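Local coordinates for putative alpha-L-fucosidase (Bacteroides thetaiotaomicron, PDB 4H41), which probably hydrolyses alpha-L-fucosidic linkages in host glycans, at the interface of chains A and B. Sequence-based numbering; all coordinates share one arbitrary frame. Chains: chain A/B, putative alpha-L-fucosidase.

The interface of chains A and B. Residues chain A 280-283; chain B 44-47, 284.
A:Met281, a selenomethionine, lies across the backbone of B:Asp45, B:Ile46 and B:Pro47. Its CB and CG run alongside the ring of B:Pro47, and the two side chains pass in opposite directions. CG of A:Met281 stands 4.0 Å from CG of B:Pro47. The selenium comes next and meets main chain, with SE of A:Met281 3.5 Å from the carbonyl carbon C of B:Ile46. It is equally near the carbonyl carbon of B:Asp45. The methyl CE of A:Met281 ends the chain 3.9 Å from the backbone O of B:His44. CG lies anti to the carbonyl carbon (chi1 -59°), and further bends at chi2 and chi3 lay the selenium and methyl along the B segment.

A:Pro282 crosses the side chain of B:Asp45 at about a right angle. CD of A:Pro282 is 3.8 Å from CB of B:Asp45, so the methylene rather than the carboxylate faces the ring. CG of A:Pro282 packs 3.3 Å from the backbone O of B:Asp45. On its other contact, CG of A:Pro282 is 3.5 Å from the backbone O of B:Arg284. An alanine here would lack CG and CD and would probably leave a gap between B:Asp45 and the B:Arg284 carbonyl. A:Ile283 continues the contact through its CG1 branch, which lies 3.3 Å from that same B:Arg284 O. CD1 follows along the same carbonyl.

Two waters join the backbones at either side of this packing. Water 2 lies between O of A:Asp280 and O of B:His44. Water 1 lies near O of A:Pro282 and takes a nearly straight hydrogen bond from N of B:Arg284 (171° at H). B:Arg284 thus contributes its backbone, not its guanidinium group, to the contacts described.

The patch is a loop-to-loop part of an interface between two copies of the protein, without exact two-fold symmetry. It links neighbouring chains in the deposited assembly. The structure alone does not show whether this pairing also forms in solution.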
ATOM      1  N   ASP A 280       9.840  -2.553  -8.882  1.00 21.46           N
ATOM      2  CA  ASP A 280      10.829  -1.493  -8.664  1.00 21.00           C
ATOM      3  C   ASP A 280      10.395  -0.473  -7.618  1.00 20.91           C
ATOM      4  O   ASP A 280      11.080   0.521  -7.411  1.00 19.42           O
ATOM      5  CB  ASP A 280      11.064  -0.750  -9.996  1.00 22.64           C
ATOM      6  CG  ASP A 280      11.508  -1.660 -11.121  1.00 28.88           C
ATOM      7  OD1 ASP A 280      12.297  -2.585 -10.855  1.00 25.16           O
ATOM      8  OD2 ASP A 280      11.116  -1.403 -12.291  1.00 28.59           O
HETATM    9  N   MSE A 281       9.252  -0.714  -6.960  1.00 18.85           N
HETATM   10  CA  MSE A 281       8.636   0.246  -6.058  1.00 16.35           C
HETATM   11  C   MSE A 281       8.682  -0.203  -4.598  1.00 21.83           C
HETATM   12  O   MSE A 281       8.691  -1.408  -4.317  1.00 20.76           O
HETATM   13  CB  MSE A 281       7.183   0.433  -6.474  1.00 16.30           C
HETATM   14  CG  MSE A 281       7.016   0.922  -7.903  1.00 20.05           C
HETATM   15 SE   MSE A 281       7.528   2.817  -8.044  0.75 23.00          SE
HETATM   16  CE  MSE A 281       9.042   2.729  -9.198  1.00 23.11           C
ATOM     17  N   PRO A 282       8.558   0.748  -3.662  1.00 18.07           N
ATOM     18  CA  PRO A 282       8.637   0.380  -2.227  1.00 17.91           C
ATOM     19  C   PRO A 282       7.320  -0.210  -1.662  1.00 22.74           C
ATOM     20  O   PRO A 282       7.251  -0.466  -0.475  1.00 25.37           O
ATOM     21  CB  PRO A 282       8.984   1.677  -1.543  1.00 20.09           C
ATOM     22  CG  PRO A 282       8.375   2.743  -2.447  1.00 23.65           C
ATOM     23  CD  PRO A 282       8.553   2.213  -3.838  1.00 19.93           C
ATOM     24  N   ILE A 283       6.271  -0.293  -2.453  1.00 16.00           N
ATOM     25  CA  ILE A 283       5.005  -0.949  -2.058  1.00 15.02           C
ATOM     26  C   ILE A 283       5.026  -2.265  -2.823  1.00 19.02           C
ATOM     27  O   ILE A 283       5.113  -2.216  -4.042  1.00 18.72           O
ATOM     28  CB  ILE A 283       3.767  -0.107  -2.387  1.00 17.01           C
ATOM     29  CG1 ILE A 283       3.761   1.218  -1.563  1.00 16.19           C
ATOM     30  CG2 ILE A 283       2.487  -0.920  -2.119  1.00 16.47           C
ATOM     31  CD1 ILE A 283       2.693   2.214  -1.949  1.00 18.96           C
TER
ATOM     32  N   HIS B  44      11.058   8.009  -8.935  1.00 16.88           N
ATOM     33  CA  HIS B  44      11.980   7.094  -8.281  1.00 17.29           C
ATOM     34  C   HIS B  44      11.253   5.945  -7.566  1.00 19.32           C
ATOM     35  O   HIS B  44      11.811   4.847  -7.446  1.00 20.68           O
ATOM     36  CB  HIS B  44      12.770   7.822  -7.192  1.00 17.96           C
ATOM     37  CG  HIS B  44      13.902   8.680  -7.677  1.00 21.04           C
ATOM     38  ND1 HIS B  44      14.424   9.670  -6.868  1.00 21.88           N
ATOM     39  CD2 HIS B  44      14.626   8.626  -8.813  1.00 21.56           C
ATOM     40  CE1 HIS B  44      15.419  10.212  -7.560  1.00 22.55           C
ATOM     41  NE2 HIS B  44      15.589   9.596  -8.720  1.00 22.70           N
ATOM     42  N   ASP B  45      10.093   6.235  -6.972  1.00 13.95           N
ATOM     43  CA  ASP B  45       9.490   5.327  -6.012  1.00 13.76           C
ATOM     44  C   ASP B  45       7.998   5.473  -5.770  1.00 17.49           C
ATOM     45  O   ASP B  45       7.499   4.946  -4.760  1.00 16.46           O
ATOM     46  CB  ASP B  45      10.217   5.542  -4.660  1.00 17.55           C
ATOM     47  CG  ASP B  45      10.078   6.946  -4.091  1.00 25.15           C
ATOM     48  OD1 ASP B  45       9.471   7.793  -4.753  1.00 21.84           O
ATOM     49  OD2 ASP B  45      10.542   7.177  -2.955  1.00 24.18           O
ATOM     50  N   ILE B  46       7.260   6.080  -6.688  1.00 16.42           N
ATOM     51  CA  ILE B  46       5.791   6.167  -6.567  1.00 13.99           C
ATOM     52  C   ILE B  46       5.190   5.338  -7.712  1.00 17.36           C
ATOM     53  O   ILE B  46       5.418   5.674  -8.886  1.00 17.17           O
ATOM     54  CB  ILE B  46       5.290   7.606  -6.624  1.00 17.35           C
ATOM     55  CG1 ILE B  46       6.045   8.535  -5.622  1.00 17.83           C
ATOM     56  CG2 ILE B  46       3.776   7.642  -6.412  1.00 18.48           C
ATOM     57  CD1 ILE B  46       5.960   8.088  -4.137  1.00 16.14           C
ATOM     58  N   PRO B  47       4.357   4.325  -7.401  1.00 14.70           N
ATOM     59  CA  PRO B  47       3.808   3.473  -8.463  1.00 13.38           C
ATOM     60  C   PRO B  47       3.030   4.270  -9.493  1.00 16.54           C
ATOM     61  O   PRO B  47       2.364   5.265  -9.179  1.00 16.53           O
ATOM     62  CB  PRO B  47       2.932   2.481  -7.714  1.00 14.35           C
ATOM     63  CG  PRO B  47       3.598   2.363  -6.381  1.00 17.32           C
ATOM     64  CD  PRO B  47       4.026   3.763  -6.064  1.00 14.97           C
ATOM     65  N   ARG B 284       4.723   3.283   2.335  1.00 14.72           N
ATOM     66  CA  ARG B 284       5.478   4.376   1.747  1.00 14.25           C
ATOM     67  C   ARG B 284       5.102   4.497   0.289  1.00 17.89           C
ATOM     68  O   ARG B 284       5.633   3.752  -0.510  1.00 16.55           O
ATOM     69  CB  ARG B 284       6.981   4.123   1.948  1.00 17.52           C
ATOM     70  CG  ARG B 284       7.340   4.129   3.453  1.00 24.39           C
ATOM     71  CD  ARG B 284       8.777   3.760   3.705  1.00 29.73           C
ATOM     72  NE  ARG B 284       9.711   4.829   3.394  1.00 35.91           N
ATOM     73  CZ  ARG B 284       9.954   5.899   4.157  1.00 50.03           C
ATOM     74  NH1 ARG B 284       9.280   6.091   5.299  1.00 39.01           N
ATOM     75  NH2 ARG B 284      10.855   6.794   3.782  1.00 30.03           N
TER
HETATM   76  O   HOH W   1       5.695   0.653   1.729  1.00 17.87           O
HETATM   77  O   HOH W   2      11.688   2.621  -5.779  1.00 20.12           O